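Local coordinates for protein transcriptional regulator, Crp/Fnr family (PDB 3DV8) that probably regulates transcription as a dimeric Crp/Fnr-family factor that joins a cyclic nucleotide-binding-type domain to a DNA-binding helix-turn-helix domain, at residues A[48-53]-A[99-104]; A[196-201]-A[212-217]; A[42-47]-A[82-87]. One frame throughout, in Å; residues are numbered along the deposited sequence.

Interaction 1 of 3, residues A[48-53]-A[99-104]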
loop_
_atom_site.group_PDB
_atom_site.type_symbol
_atom_site.label_atom_id
_atom_site.label_comp_id
_atom_site.label_asym_id
_atom_site.label_seq_id
_atom_site.Cartn_x
_atom_site.Cartn_y
_atom_site.Cartn_z
ATOM N N LEU A 48 8.724 -10.332 14.091
ATOM C CA LEU A 48 10.145 -10.115 14.392
ATOM C C LEU A 48 10.302 -8.781 15.115
ATOM O O LEU A 48 9.789 -7.777 14.641
ATOM C CB LEU A 48 11.009 -10.103 13.113
ATOM C CG LEU A 48 10.766 -11.193 12.062
ATOM C CD1 LEU A 48 11.578 -10.936 10.806
ATOM C CD2 LEU A 48 11.042 -12.578 12.614
ATOM N N LEU A 49 10.977 -8.789 16.267
ATOM C CA LEU A 49 11.306 -7.575 17.024
ATOM C C LEU A 49 12.810 -7.392 16.804
ATOM O O LEU A 49 13.617 -8.251 17.192
ATOM C CB LEU A 49 10.967 -7.722 18.513
ATOM C CG LEU A 49 11.190 -6.496 19.414
ATOM C CD1 LEU A 49 10.351 -5.290 18.969
ATOM C CD2 LEU A 49 10.901 -6.823 20.889
ATOM N N VAL A 50 13.177 -6.301 16.141
ATOM C CA VAL A 50 14.573 -6.007 15.841
ATOM C C VAL A 50 15.235 -5.413 17.087
ATOM O O VAL A 50 14.955 -4.275 17.453
ATOM C CB VAL A 50 14.696 -5.038 14.614
ATOM C CG1 VAL A 50 16.155 -4.643 14.352
ATOM C CG2 VAL A 50 14.073 -5.668 13.355
ATOM N N LYS A 51 16.071 -6.204 17.764
ATOM C CA LYS A 51 16.858 -5.708 18.906
ATOM C C LYS A 51 17.912 -4.732 18.371
ATOM O O LYS A 51 18.058 -3.621 18.892
ATOM C CB LYS A 51 17.557 -6.838 19.675
ATOM C CG LYS A 51 18.285 -6.356 20.952
ATOM C CD LYS A 51 19.220 -7.408 21.533
ATOM C CE LYS A 51 20.063 -6.825 22.659
ATOM N NZ LYS A 51 21.055 -7.806 23.172
ATOM N N SER A 52 18.637 -5.168 17.336
ATOM C CA SER A 52 19.703 -4.374 16.733
ATOM C C SER A 52 20.003 -4.841 15.310
ATOM O O SER A 52 20.348 -6.001 15.113
ATOM C CB SER A 52 20.958 -4.490 17.602
ATOM O OG SER A 52 22.048 -3.792 17.045
ATOM N N GLY A 53 19.871 -3.943 14.334
ATOM C CA GLY A 53 20.134 -4.261 12.926
ATOM C C GLY A 53 19.265 -3.521 11.918
ATOM O O GLY A 53 18.679 -2.470 12.221
ATOM N N LYS A 99 22.057 -5.596 7.195
ATOM C CA LYS A 99 23.223 -5.625 8.075
ATOM C C LYS A 99 22.988 -6.807 8.995
ATOM O O LYS A 99 21.865 -7.351 9.012
ATOM C CB LYS A 99 23.326 -4.332 8.871
ATOM C CG LYS A 99 23.582 -3.102 7.997
ATOM C CD LYS A 99 23.755 -1.860 8.862
ATOM C CE LYS A 99 24.231 -0.670 8.055
ATOM N NZ LYS A 99 23.206 -0.203 7.126
ATOM N N ASP A 100 24.030 -7.237 9.718
ATOM C CA ASP A 100 23.901 -8.339 10.695
ATOM C C ASP A 100 22.876 -7.902 11.724
ATOM O O ASP A 100 23.025 -6.822 12.291
ATOM C CB ASP A 100 25.223 -8.651 11.401
ATOM C CG ASP A 100 26.237 -9.328 10.502
ATOM O OD1 ASP A 100 25.973 -9.552 9.300
ATOM O OD2 ASP A 100 27.325 -9.643 11.023
ATOM N N THR A 101 21.849 -8.719 11.947
ATOM C CA THR A 101 20.735 -8.338 12.814
ATOM C C THR A 101 20.410 -9.341 13.926
ATOM O O THR A 101 20.371 -10.548 13.690
ATOM C CB THR A 101 19.476 -8.086 11.958
ATOM O OG1 THR A 101 19.802 -7.160 10.911
ATOM C CG2 THR A 101 18.340 -7.514 12.802
ATOM N N ASP A 102 20.195 -8.809 15.132
ATOM C CA ASP A 102 19.763 -9.578 16.302
ATOM C C ASP A 102 18.252 -9.390 16.420
ATOM O O ASP A 102 17.784 -8.269 16.631
ATOM C CB ASP A 102 20.453 -9.084 17.575
ATOM C CG ASP A 102 21.926 -9.378 17.583
ATOM O OD1 ASP A 102 22.303 -10.529 17.271
ATOM O OD2 ASP A 102 22.708 -8.469 17.934
ATOM N N LEU A 103 17.516 -10.496 16.269
ATOM C CA LEU A 103 16.054 -10.524 16.312
ATOM C C LEU A 103 15.529 -11.419 17.429
ATOM O O LEU A 103 16.219 -12.318 17.906
ATOM C CB LEU A 103 15.473 -11.125 15.013
ATOM C CG LEU A 103 15.658 -10.531 13.624
ATOM C CD1 LEU A 103 17.116 -10.500 13.222
ATOM C CD2 LEU A 103 14.889 -11.387 12.627
ATOM N N TRP A 104 14.296 -11.123 17.825
ATOM C CA TRP A 104 13.474 -11.994 18.651
ATOM C C TRP A 104 12.313 -12.340 17.727
ATOM O O TRP A 104 11.849 -11.470 16.971
ATOM C CB TRP A 104 12.905 -11.301 19.879
ATOM C CG TRP A 104 13.861 -11.065 20.957
ATOM C CD1 TRP A 104 14.447 -12.004 21.735
ATOM C CD2 TRP A 104 14.300 -9.797 21.443
ATOM N NE1 TRP A 104 15.257 -11.405 22.667
ATOM C CE2 TRP A 104 15.184 -10.047 22.512
ATOM C CE3 TRP A 104 14.040 -8.467 21.071
ATOM C CZ2 TRP A 104 15.820 -9.013 23.223
ATOM C CZ3 TRP A 104 14.676 -7.431 21.777
ATOM C CH2 TRP A 104 15.555 -7.717 22.842
HETATM O O HOH W 1 22.231 -8.895 20.927
#
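Lys51 and Ser52 both turn their backbone N-H groups onto the carbonyl oxygen of Asp102, which makes this a worked example of the classic beta bulge. The bond from Lys51 N to Asp102 O measures 2.9 Å but is bent, 132° at the hydrogen. Ser52 N reaches the same oxygen over 3.3 Å, on a lone pair and much straighter, at 165°. The bulge interrupts an antiparallel ladder: before it, Leu49 and Trp104 form a hydrogen-bonded pair with two backbone bonds, and after it Asp102 N donates a hydrogen bond to Ser52 O.

The side chain of Lys51 leaves the corner of the chain across the Trp104 indole. Its CB lies 4.1 Å from the centroid of the Trp104 six-membered ring, an off-centre CH-pi contact. With CG anti to the backbone N (chi1 -175°), that atom comes 3.6 Å from Trp104 CH2, and CD continues past CH2 toward CZ2. CE then carries NZ away from the ring to a water 2.8 Å from NZ, and this water gives a weak hydrogen bond to Asp102 OD2. The other carboxylate oxygen, OD1, is bonded to His30 ND1.

Leu49 runs beside the indole, pointing the same way, and its CD2 meets Trp104 CE3 at 3.5 Å. Val50 and Leu103 point to the other face of the sheet, where Leu48 CD1 packs 3.8 Å from Leu103 CD2.

Chemically, the contact divides its labour. Main-chain bonds set the shifted register between two strands of the cyclic nucleotide-binding-type domain, while the lysine lays its methylenes on an aromatic ring. Its ammonium meets Asp102 OD2 through a water, one link of which is weak; any attraction between the charges, 5.5 Å apart from Lys51 NZ to Asp102 OD2, is probably modest.

Interaction 2 of 3, residues A[196-201]-A[212-217]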
loop_
_atom_site.group_PDB
_atom_site.type_symbol
_atom_site.label_atom_id
_atom_site.label_comp_id
_atom_site.label_asym_id
_atom_site.label_seq_id
_atom_site.Cartn_x
_atom_site.Cartn_y
_atom_site.Cartn_z
ATOM N N GLU A 196 27.415 16.811 -13.040
ATOM C CA GLU A 196 26.868 17.968 -12.296
ATOM C C GLU A 196 27.539 18.242 -10.923
ATOM O O GLU A 196 27.090 19.127 -10.200
ATOM C CB GLU A 196 25.340 17.812 -12.126
ATOM C CG GLU A 196 24.560 17.856 -13.446
ATOM C CD GLU A 196 24.633 19.214 -14.134
ATOM O OE1 GLU A 196 24.287 20.228 -13.489
ATOM O OE2 GLU A 196 25.031 19.265 -15.321
ATOM N N GLY A 197 28.592 17.506 -10.557
ATOM C CA GLY A 197 29.284 17.704 -9.278
ATOM C C GLY A 197 28.559 17.296 -7.996
ATOM O O GLY A 197 28.992 17.669 -6.905
ATOM N N LEU A 198 27.479 16.528 -8.106
ATOM C CA LEU A 198 26.720 16.082 -6.929
ATOM C C LEU A 198 27.395 14.914 -6.205
ATOM O O LEU A 198 27.326 14.820 -4.970
ATOM C CB LEU A 198 25.299 15.681 -7.327
ATOM C CG LEU A 198 24.451 16.761 -8.021
ATOM C CD1 LEU A 198 23.085 16.182 -8.376
ATOM C CD2 LEU A 198 24.299 18.018 -7.167
ATOM N N VAL A 199 28.009 14.015 -6.982
ATOM C CA VAL A 199 28.700 12.825 -6.465
ATOM C C VAL A 199 30.013 12.576 -7.196
ATOM O O VAL A 199 30.247 13.155 -8.256
ATOM C CB VAL A 199 27.831 11.541 -6.632
ATOM C CG1 VAL A 199 26.508 11.690 -5.918
ATOM C CG2 VAL A 199 27.586 11.223 -8.112
ATOM N N LYS A 200 30.862 11.739 -6.596
ATOM C CA LYS A 200 32.103 11.252 -7.208
ATOM C C LYS A 200 31.962 9.726 -7.312
ATOM O O LYS A 200 31.555 9.069 -6.345
ATOM C CB LYS A 200 33.321 11.618 -6.371
ATOM C CG LYS A 200 34.647 11.230 -7.015
ATOM C CD LYS A 200 35.860 11.626 -6.195
ATOM C CE LYS A 200 35.937 10.892 -4.860
ATOM N NZ LYS A 200 37.212 11.143 -4.141
ATOM N N LEU A 201 32.290 9.179 -8.483
ATOM C CA LEU A 201 32.211 7.738 -8.743
ATOM C C LEU A 201 33.617 7.182 -8.860
ATOM O O LEU A 201 34.442 7.748 -9.566
ATOM C CB LEU A 201 31.420 7.459 -10.023
ATOM C CG LEU A 201 29.982 7.985 -10.054
ATOM C CD1 LEU A 201 29.390 7.797 -11.436
ATOM C CD2 LEU A 201 29.131 7.309 -8.980
ATOM N N LYS A 212 23.834 19.349 0.148
ATOM C CA LYS A 212 22.874 20.465 0.093
ATOM C C LYS A 212 22.135 20.474 -1.256
ATOM O O LYS A 212 20.907 20.558 -1.276
ATOM C CB LYS A 212 23.565 21.813 0.351
ATOM N N ARG A 213 22.877 20.352 -2.365
ATOM C CA ARG A 213 22.273 20.303 -3.724
ATOM C C ARG A 213 21.450 19.048 -4.015
ATOM O O ARG A 213 20.465 19.137 -4.748
ATOM C CB ARG A 213 23.311 20.469 -4.829
ATOM C CG ARG A 213 23.805 21.877 -5.004
ATOM C CD ARG A 213 24.912 21.906 -6.035
ATOM N NE ARG A 213 24.473 21.512 -7.372
ATOM C CZ ARG A 213 25.281 21.332 -8.421
ATOM N NH1 ARG A 213 26.601 21.501 -8.321
ATOM N NH2 ARG A 213 24.755 20.973 -9.592
ATOM N N LEU A 214 21.874 17.887 -3.503
ATOM C CA LEU A 214 21.076 16.649 -3.644
ATOM C C LEU A 214 19.731 16.804 -2.940
ATOM O O LEU A 214 18.717 16.325 -3.447
ATOM C CB LEU A 214 21.794 15.401 -3.095
ATOM C CG LEU A 214 22.908 14.774 -3.926
ATOM C CD1 LEU A 214 23.532 13.661 -3.131
ATOM C CD2 LEU A 214 22.394 14.245 -5.263
ATOM N N GLU A 215 19.735 17.463 -1.779
ATOM C CA GLU A 215 18.501 17.720 -1.040
ATOM C C GLU A 215 17.548 18.645 -1.807
ATOM O O GLU A 215 16.344 18.449 -1.727
ATOM C CB GLU A 215 18.759 18.233 0.379
ATOM C CG GLU A 215 17.469 18.297 1.202
ATOM C CD GLU A 215 17.696 18.173 2.683
ATOM O OE1 GLU A 215 18.538 18.927 3.216
ATOM O OE2 GLU A 215 17.014 17.326 3.311
ATOM N N THR A 216 18.075 19.614 -2.564
ATOM C CA THR A 216 17.214 20.477 -3.393
ATOM C C THR A 216 16.601 19.713 -4.605
ATOM O O THR A 216 15.531 20.108 -5.068
ATOM C CB THR A 216 17.878 21.833 -3.762
ATOM O OG1 THR A 216 19.085 21.609 -4.483
ATOM C CG2 THR A 216 18.182 22.631 -2.499
ATOM N N LEU A 217 17.247 18.637 -5.094
ATOM C CA LEU A 217 16.625 17.740 -6.121
ATOM C C LEU A 217 15.456 16.994 -5.498
ATOM O O LEU A 217 14.351 17.070 -6.007
ATOM C CB LEU A 217 17.585 16.695 -6.716
ATOM C CG LEU A 217 18.209 16.940 -8.076
ATOM C CD1 LEU A 217 19.159 15.786 -8.390
ATOM C CD2 LEU A 217 17.115 17.045 -9.131
#
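In the winged helix-turn-helix domain, Leu198, at the start of the wing, meets Arg213, Leu214 and Leu217 of the helix 211-219 that follows the wing. It sits just past the end of helix 183-195, the presumed DNA-recognition helix, where Gly197 with its positive phi (70°) completes a Schellman motif and lets the chain turn off toward the first wing strand.

Leu198 divides its two methyls between different kinds of neighbour. CD2 lies over one face of the Arg213 guanidinium, offset toward the rim, 3.5 Å from Arg213 NE; it also meets Arg213 CB, so the base and the head of the arginine both close on one methyl. The bend of Arg213 at chi3 (64°) swings NE round to this methyl. CD1 of Leu198 goes to the apolar side of the helix, 3.7 Å from Leu214 CD2 and 3.9 Å from Leu217 CD1.

Glu196 completes the grouping around the arginine. Its OE1 lies at the edge of the guanidinium, in plane, 4.0 Å from Arg213 NH2, a long salt bridge, with the carboxylate plane turned 86° from that of the guanidinium. This long pairing with the carboxylate is probably weak. Within the helix, Arg213 O accepts the hydroxyl of Thr216, OG1 lying 2.8 Å away.

Phe193 of helix 183-195 touches Leu198, Leu214 and Leu217 alike. Strand 205-208 adds Ile208 against Leu214, and helix 148-163 brings Ala153 to Leu217; helix 211-219 is thus packed against the wing, helix 183-195 and helix 148-163.

Interaction 3 of 3, residues A[42-47]-A[82-87]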
loop_
_atom_site.group_PDB
_atom_site.type_symbol
_atom_site.label_atom_id
_atom_site.label_comp_id
_atom_site.label_asym_id
_atom_site.label_seq_id
_atom_site.Cartn_x
_atom_site.Cartn_y
_atom_site.Cartn_z
HETATM N N MSE A 42 6.330 -19.167 1.134
HETATM C CA MSE A 42 7.226 -20.264 1.550
HETATM C C MSE A 42 7.367 -20.337 3.079
HETATM O O MSE A 42 7.358 -21.425 3.638
HETATM C CB MSE A 42 8.642 -20.108 0.950
HETATM C CG MSE A 42 8.762 -19.971 -0.581
HETATM SE SE MSE A 42 7.910 -21.404 -1.605
HETATM C CE MSE A 42 5.974 -20.838 -1.570
ATOM N N ASP A 43 7.472 -19.174 3.728
ATOM C CA ASP A 43 7.691 -19.044 5.174
ATOM C C ASP A 43 6.563 -18.310 5.898
ATOM O O ASP A 43 5.872 -17.472 5.319
ATOM C CB ASP A 43 8.970 -18.229 5.406
ATOM C CG ASP A 43 10.202 -18.891 4.818
ATOM O OD1 ASP A 43 10.546 -20.015 5.261
ATOM O OD2 ASP A 43 10.845 -18.281 3.927
ATOM N N CYS A 44 6.393 -18.645 7.172
ATOM C CA CYS A 44 5.485 -17.929 8.073
ATOM C C CYS A 44 5.994 -18.137 9.503
ATOM O O CYS A 44 5.338 -18.751 10.350
ATOM C CB CYS A 44 4.034 -18.351 7.906
ATOM S SG CYS A 44 2.988 -17.209 8.823
ATOM N N THR A 45 7.194 -17.606 9.728
ATOM C CA THR A 45 7.932 -17.758 10.983
ATOM C C THR A 45 7.238 -17.102 12.179
ATOM O O THR A 45 6.878 -17.781 13.146
ATOM C CB THR A 45 9.389 -17.242 10.825
ATOM O OG1 THR A 45 9.377 -15.940 10.225
ATOM C CG2 THR A 45 10.187 -18.186 9.922
ATOM N N GLY A 46 7.014 -15.797 12.084
ATOM C CA GLY A 46 6.351 -15.043 13.150
ATOM C C GLY A 46 6.681 -13.570 13.101
ATOM O O GLY A 46 7.317 -13.111 12.148
ATOM N N LEU A 47 6.232 -12.834 14.118
ATOM C CA LEU A 47 6.539 -11.402 14.231
ATOM C C LEU A 47 7.990 -11.284 14.675
ATOM O O LEU A 47 8.427 -12.065 15.515
ATOM C CB LEU A 47 5.618 -10.659 15.210
ATOM C CG LEU A 47 4.187 -10.396 14.719
ATOM C CD1 LEU A 47 3.302 -11.649 14.688
ATOM C CD2 LEU A 47 3.557 -9.347 15.594
ATOM N N ALA A 82 4.812 -12.805 9.500
ATOM C CA ALA A 82 3.738 -13.672 9.981
ATOM C C ALA A 82 2.438 -13.436 9.162
ATOM O O ALA A 82 1.355 -13.620 9.701
ATOM C CB ALA A 82 3.495 -13.421 11.479
ATOM N N SER A 83 2.553 -13.076 7.870
ATOM C CA SER A 83 1.388 -12.779 6.963
ATOM C C SER A 83 0.264 -13.832 6.907
ATOM O O SER A 83 -0.911 -13.487 6.734
ATOM C CB SER A 83 1.854 -12.507 5.513
ATOM O OG SER A 83 2.522 -11.269 5.381
ATOM N N CYS A 84 0.641 -15.101 7.041
ATOM C CA CYS A 84 -0.305 -16.221 7.024
ATOM C C CYS A 84 -1.344 -16.200 8.165
ATOM O O CYS A 84 -2.379 -16.850 8.040
ATOM C CB CYS A 84 0.447 -17.559 7.048
ATOM S SG CYS A 84 1.119 -18.017 8.685
ATOM N N ILE A 85 -1.070 -15.480 9.264
ATOM C CA ILE A 85 -2.039 -15.340 10.370
ATOM C C ILE A 85 -3.235 -14.425 10.009
ATOM O O ILE A 85 -4.153 -14.313 10.817
ATOM C CB ILE A 85 -1.379 -14.906 11.752
ATOM C CG1 ILE A 85 -1.071 -13.394 11.820
ATOM C CG2 ILE A 85 -0.178 -15.792 12.082
ATOM C CD1 ILE A 85 -0.145 -12.979 12.956
HETATM N N MSE A 86 -3.200 -13.755 8.844
HETATM C CA MSE A 86 -4.296 -12.922 8.325
HETATM C C MSE A 86 -4.642 -13.351 6.906
HETATM O O MSE A 86 -3.876 -13.090 5.979
HETATM C CB MSE A 86 -3.883 -11.459 8.341
HETATM C CG MSE A 86 -3.788 -10.893 9.743
HETATM SE SE MSE A 86 -2.376 -9.572 9.900
HETATM C CE MSE A 86 -0.705 -10.627 9.481
ATOM N N ARG A 87 -5.798 -14.004 6.755
ATOM C CA ARG A 87 -6.294 -14.482 5.455
ATOM C C ARG A 87 -6.372 -13.378 4.386
ATOM O O ARG A 87 -6.048 -13.626 3.229
ATOM C CB ARG A 87 -7.667 -15.158 5.614
#
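Cys44 and Cys84 are joined by a disulfide, SG to SG 2.0 Å, which ties the residues leading into strand 46-50 to the 3-10 segment that includes 83-85. The two halves of the bridge reach it differently. Cys44 extends its SG anti to the backbone N (chi1 -170°), whereas the SG of Cys84 sits between its own backbone N and carbonyl carbon (chi1 76°), the crowded position. The torsion about the S-S bond, -80°, is close to the quarter-turn usual for a disulfide.

Ala82, next to Ser83 in the chain, supplies the second part of the contact. Ala82 CA lies 3.8 Å from Cys44 SG. On its other flank, Ala82 CB packs 3.6 Å from Gly46 C. The same methyl is 3.7 Å from Leu47 CD1, an atom that also lies 4.1 Å from Ile85 CD1. The covalent link is thus backed by an apolar patch further along the strand, and the turn itself is closed by a bond of 3.1 Å from Ile85 N to Ala82 O.

The position of this turn is consistent with the phosphate-binding cassette of cyclic nucleotide-binding relatives. Behind the patch stands helix 108-117, with Tyr111 against Leu47 and Ala108 against both Ala82 and Ile85. Strand 101-107 pairs with Leu47 through Ile106, while the selenomethionine at Met86 packs on Glu127 of the second subunit.

Overall arrangement
Interactions 1 and 3 belong to the cyclic nucleotide-binding-type domain and share strand 46-50: segment 42-47 runs directly into 48-53, and their centres are 18 Å apart. Interaction 3 lies at the start of the strand and interaction 1 along its later part, and their segments alternate along the chain. Interaction 2 comes later, in the DNA-binding domain, its centre 32 Å from that of interaction 1 and 41 Å from that of interaction 3; the nearest atoms of interactions 1 and 2 are about 17 Å apart. If ligand binding is signalled to the DNA-binding domain, as in relatives, the signal would probably pass through other parts of the chain, such as the long helix 119-145.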